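Multidrug resistance protein (Vibrio cholerae, PDB 1YC9) is an outer membrane factor that probably forms the exit duct of a multidrug efflux system, possibly giving resistance to puromycin, acriflavine and tetraphenylarsonium chloride. Local coordinates at residues Ile147-Ala152 and Leu425-Ile430; His385-Arg390 and Leu399-Ala404. The protein carries 1 engineered substitution. All coordinates share one frame; numbering follows the deposited sequence.

Contact 1: Ile147-Ala152 and Leu425-Ile430; sequences IANAYA and LDLALI
Leu427 reaches across to Ala148, Asn149 and Ala152, and shows how one large side chain can bridge two helices that run well apart. The residues before it face other neighbours: Leu425 lies on Ser362 and Ser363 of helix 326-391, while Asp426 forms a salt bridge with Arg244 and a hydrogen bond with Tyr30. At Leu427, chi1 of -59° sets CG beside the backbone N and, anti to the carbonyl carbon, sends the branch toward Ala148 and Ala152. The two methyls then divide the work. CD2 meets Ala148 CB at 3.6 Å, whereas CD1 comes within 3.4 Å of Ala148 O and, one turn further on, 4.1 Å of Ala152 CB. Both partners are alanines, leaving a shallow face for the branched end. The setting is the α-helical barrel of the outer membrane factors, where helices 117-183 and 398-433 run antiparallel; here the axes of the two segments lie 10.3 Å apart at 170°. Asn149 slides past Leu427 in the opposite sense, bringing its OD1 to 3.6 Å from Leu427 CD1. Its amide nitrogen is used differently: ND2 donates to a water at 2.8 Å, and the water returns a weak bond of 3.1 Å to Leu427 O, a polar bridge beside the apolar touch. Further on, Ala428 turns to Val359, and Ile430 packs on Trp26 and Tyr30.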
# COMPACT_ATOMS: atom_id res chain seq x y z
N ILE A 147 -10.43 -14.50 8.57
CA ILE A 147 -11.70 -15.13 8.79
C ILE A 147 -12.11 -15.17 10.26
O ILE A 147 -13.21 -14.75 10.62
CB ILE A 147 -11.75 -16.56 8.15
CG1 ILE A 147 -11.64 -16.49 6.64
CG2 ILE A 147 -13.02 -17.28 8.58
CD1 ILE A 147 -11.16 -17.76 6.02
N ALA A 148 -11.22 -15.61 11.16
CA ALA A 148 -11.54 -15.65 12.58
C ALA A 148 -11.86 -14.27 13.15
O ALA A 148 -12.77 -14.13 13.96
CB ALA A 148 -10.39 -16.27 13.35
N ASN A 149 -11.10 -13.24 12.76
CA ASN A 149 -11.35 -11.87 13.20
C ASN A 149 -12.67 -11.31 12.68
O ASN A 149 -13.40 -10.68 13.46
CB ASN A 149 -10.19 -10.93 12.91
CG ASN A 149 -9.03 -11.13 13.88
OD1 ASN A 149 -9.17 -11.00 15.08
ND2 ASN A 149 -7.89 -11.46 13.36
N ALA A 150 -13.03 -11.66 11.44
CA ALA A 150 -14.31 -11.27 10.88
C ALA A 150 -15.45 -11.99 11.64
O ALA A 150 -16.48 -11.39 11.96
CB ALA A 150 -14.35 -11.50 9.40
N TYR A 151 -15.17 -13.23 12.06
CA TYR A 151 -16.08 -14.03 12.84
C TYR A 151 -16.28 -13.50 14.24
O TYR A 151 -17.41 -13.46 14.75
CB TYR A 151 -15.61 -15.49 12.84
CG TYR A 151 -16.68 -16.51 13.12
CD1 TYR A 151 -17.62 -16.86 12.16
CD2 TYR A 151 -16.73 -17.16 14.35
CE1 TYR A 151 -18.60 -17.81 12.41
CE2 TYR A 151 -17.68 -18.12 14.60
CZ TYR A 151 -18.61 -18.43 13.64
OH TYR A 151 -19.54 -19.37 13.91
N ALA A 152 -15.20 -13.03 14.86
CA ALA A 152 -15.23 -12.38 16.13
C ALA A 152 -16.17 -11.19 16.10
O ALA A 152 -16.93 -10.98 17.03
CB ALA A 152 -13.85 -11.93 16.57
N LEU A 425 -8.57 -10.95 21.54
CA LEU A 425 -7.22 -11.03 22.12
C LEU A 425 -6.61 -12.41 22.02
O LEU A 425 -5.38 -12.55 21.89
CB LEU A 425 -7.18 -10.53 23.56
CG LEU A 425 -7.29 -9.01 23.63
CD1 LEU A 425 -7.42 -8.59 25.08
CD2 LEU A 425 -6.10 -8.31 22.90
N ASP A 426 -7.45 -13.44 22.11
CA ASP A 426 -6.94 -14.79 21.94
C ASP A 426 -6.47 -14.92 20.51
O ASP A 426 -5.42 -15.50 20.23
CB ASP A 426 -7.99 -15.85 22.30
CG ASP A 426 -7.36 -17.19 22.60
OD1 ASP A 426 -6.51 -17.23 23.51
OD2 ASP A 426 -7.62 -18.21 21.95
N LEU A 427 -7.27 -14.43 19.56
CA LEU A 427 -6.85 -14.45 18.18
C LEU A 427 -5.61 -13.60 17.93
O LEU A 427 -4.77 -13.98 17.13
CB LEU A 427 -8.00 -14.03 17.25
CG LEU A 427 -9.28 -14.86 17.28
CD1 LEU A 427 -10.39 -14.11 16.45
CD2 LEU A 427 -9.03 -16.23 16.68
N ALA A 428 -5.49 -12.46 18.59
CA ALA A 428 -4.32 -11.59 18.47
C ALA A 428 -3.05 -12.30 18.96
O ALA A 428 -1.95 -12.12 18.44
CB ALA A 428 -4.51 -10.37 19.26
N LEU A 429 -3.22 -13.14 19.96
CA LEU A 429 -2.08 -13.90 20.48
C LEU A 429 -1.65 -14.92 19.43
O LEU A 429 -0.45 -15.12 19.23
CB LEU A 429 -2.46 -14.62 21.79
CG LEU A 429 -1.39 -15.57 22.40
CD1 LEU A 429 -0.20 -14.76 22.82
CD2 LEU A 429 -2.01 -16.29 23.61
N ILE A 430 -2.60 -15.62 18.84
CA ILE A 430 -2.29 -16.62 17.87
C ILE A 430 -1.57 -15.96 16.71
O ILE A 430 -0.54 -16.44 16.26
CB ILE A 430 -3.55 -17.33 17.41
CG1 ILE A 430 -4.02 -18.27 18.52
CG2 ILE A 430 -3.32 -18.08 16.16
CD1 ILE A 430 -5.31 -18.95 18.28
O HOH W 1 -5.63 -12.37 14.68

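Contact 2: His385-Arg390 and Leu399-Ala404; sequences HIATNR and LDVLVA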
# COMPACT_ATOMS: atom_id res chain seq x y z
N HIS A 385 -34.35 -1.29 38.35
CA HIS A 385 -35.34 -2.10 39.08
C HIS A 385 -35.98 -1.24 40.16
O HIS A 385 -37.21 -1.19 40.23
CB HIS A 385 -34.69 -3.38 39.65
CG HIS A 385 -35.49 -4.03 40.75
ND1 HIS A 385 -36.23 -5.19 40.56
CD2 HIS A 385 -35.69 -3.67 42.05
CE1 HIS A 385 -36.83 -5.51 41.70
NE2 HIS A 385 -36.53 -4.60 42.61
N ILE A 386 -35.20 -0.51 40.95
CA ILE A 386 -35.75 0.35 41.97
C ILE A 386 -36.53 1.50 41.33
O ILE A 386 -37.59 1.86 41.82
CB ILE A 386 -34.66 0.90 42.91
CG1 ILE A 386 -34.19 -0.20 43.85
CG2 ILE A 386 -35.16 2.04 43.71
CD1 ILE A 386 -32.76 -0.09 44.23
N ALA A 387 -36.02 2.07 40.23
CA ALA A 387 -36.68 3.20 39.61
C ALA A 387 -38.04 2.78 39.05
O ALA A 387 -38.99 3.55 39.13
CB ALA A 387 -35.80 3.80 38.48
N THR A 388 -38.12 1.57 38.49
CA THR A 388 -39.37 1.15 37.88
C THR A 388 -40.39 0.67 38.94
O THR A 388 -41.58 0.88 38.76
CB THR A 388 -39.19 0.05 36.82
OG1 THR A 388 -38.68 -1.14 37.42
CG2 THR A 388 -38.13 0.42 35.73
N ASN A 389 -39.92 0.01 40.00
CA ASN A 389 -40.80 -0.35 41.13
C ASN A 389 -41.41 0.90 41.69
O ASN A 389 -42.64 1.01 41.76
CB ASN A 389 -40.04 -1.06 42.25
CG ASN A 389 -39.74 -2.49 41.93
OD1 ASN A 389 -40.42 -3.12 41.15
ND2 ASN A 389 -38.69 -3.02 42.56
N ARG A 390 -40.56 1.87 42.01
CA ARG A 390 -41.00 3.17 42.48
C ARG A 390 -41.94 3.86 41.48
O ARG A 390 -42.88 4.59 41.88
CB ARG A 390 -39.82 4.11 42.79
CG ARG A 390 -39.15 3.87 44.14
CD ARG A 390 -37.85 4.65 44.35
NE ARG A 390 -38.03 6.03 44.80
CZ ARG A 390 -38.48 6.40 46.00
NH1 ARG A 390 -38.85 5.51 46.93
NH2 ARG A 390 -38.58 7.69 46.28
N LEU A 399 -38.35 10.21 34.36
CA LEU A 399 -36.97 10.59 34.14
C LEU A 399 -35.98 9.67 34.86
O LEU A 399 -34.94 9.32 34.30
CB LEU A 399 -36.71 11.98 34.65
CG LEU A 399 -36.05 12.98 33.72
CD1 LEU A 399 -35.15 13.85 34.53
CD2 LEU A 399 -35.31 12.35 32.53
N ASP A 400 -36.29 9.28 36.09
CA ASP A 400 -35.40 8.37 36.81
C ASP A 400 -35.28 7.06 36.08
O ASP A 400 -34.21 6.47 36.02
CB ASP A 400 -35.84 8.14 38.25
CG ASP A 400 -35.96 9.41 39.00
OD1 ASP A 400 -35.08 10.30 38.90
OD2 ASP A 400 -36.93 9.63 39.74
N VAL A 401 -36.41 6.60 35.54
CA VAL A 401 -36.44 5.40 34.76
C VAL A 401 -35.61 5.56 33.46
O VAL A 401 -34.80 4.71 33.14
CB VAL A 401 -37.86 4.98 34.45
CG1 VAL A 401 -37.85 3.86 33.48
CG2 VAL A 401 -38.60 4.57 35.77
N LEU A 402 -35.82 6.65 32.73
CA LEU A 402 -35.09 6.87 31.48
C LEU A 402 -33.58 6.84 31.71
O LEU A 402 -32.87 6.23 30.93
CB LEU A 402 -35.52 8.19 30.89
CG LEU A 402 -34.84 8.73 29.64
CD1 LEU A 402 -35.83 9.56 28.84
CD2 LEU A 402 -33.66 9.59 30.01
N VAL A 403 -33.11 7.51 32.76
CA VAL A 403 -31.69 7.65 33.06
C VAL A 403 -31.10 6.31 33.40
O VAL A 403 -30.04 5.95 32.89
CB VAL A 403 -31.44 8.72 34.13
CG1 VAL A 403 -30.03 8.69 34.66
CG2 VAL A 403 -31.78 10.11 33.60
N ALA A 404 -31.82 5.53 34.20
CA ALA A 404 -31.38 4.21 34.54
C ALA A 404 -31.37 3.25 33.35
O ALA A 404 -30.47 2.46 33.21
CB ALA A 404 -32.26 3.64 35.69
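Two first torsions bring the methyl groups of Val401 and Thr388 together. In Val401, chi1 of 172° points CG1 away from the backbone N and sets CG2 beside it, so that both branches line the approach to helix 326-391. In Thr388, chi1 of 63° tucks OG1 between the backbone N and the carbonyl carbon, back toward the carbonyls of Leu384 and His385, and leaves CG2 for the neighbouring helix. The two side chains cross at about a right angle, with Thr388 CG2 4.1 Å from Val401 CG1. The other valine branch sits over the backbone of Ala387: CG2 is 3.5 Å from Ala387 O and 4.0 Å from Ala387 CB. That same CB lies 4.0 Å from Asp400 O. With only a methyl on Ala387, the backbones can come near each other, the CA atoms of Ala387 and Val401 being 5.3 Å apart and the local axes 8.6 Å. The two segments run antiparallel, their N-to-C directions 156° apart, and residues 385-390 lie in a predicted coiled coil. Together they form the end of a helical hairpin which, as in TolC, belongs to the periplasmic tip of the tunnel. Leu399 packs against Leu399 of both neighbouring subunits, and Leu402 against Val403 of one of these neighbouring subunits. Arg390 NE and Asp400 OD2 stay 6.3 Å apart, so any attraction between them acts over distance. The pairing thus rests on van der Waals contact of small methyl groups with methyls and backbone, consistent with the close spacing of the two segments here.

How the contacts relate
Both contacts use helix 398-433, but against different antiparallel partners: helix 117-183 in contact 1 and helix 326-391 in contact 2. Their centres are 39 Å apart, one 15 Å from the centre of the chain and the other 51 Å from it. Contact 1 is a buried joint between parts far apart in sequence, and no other subunit touches its segments. Contact 2 is only partly buried, joins two long helices close to the short turn that connects them, and lies against both other subunits. The chemistry follows: the wider spacing in the first is spanned by a leucine, with a water bridge beside it, while close spacing in the second suits alanine, threonine and valine.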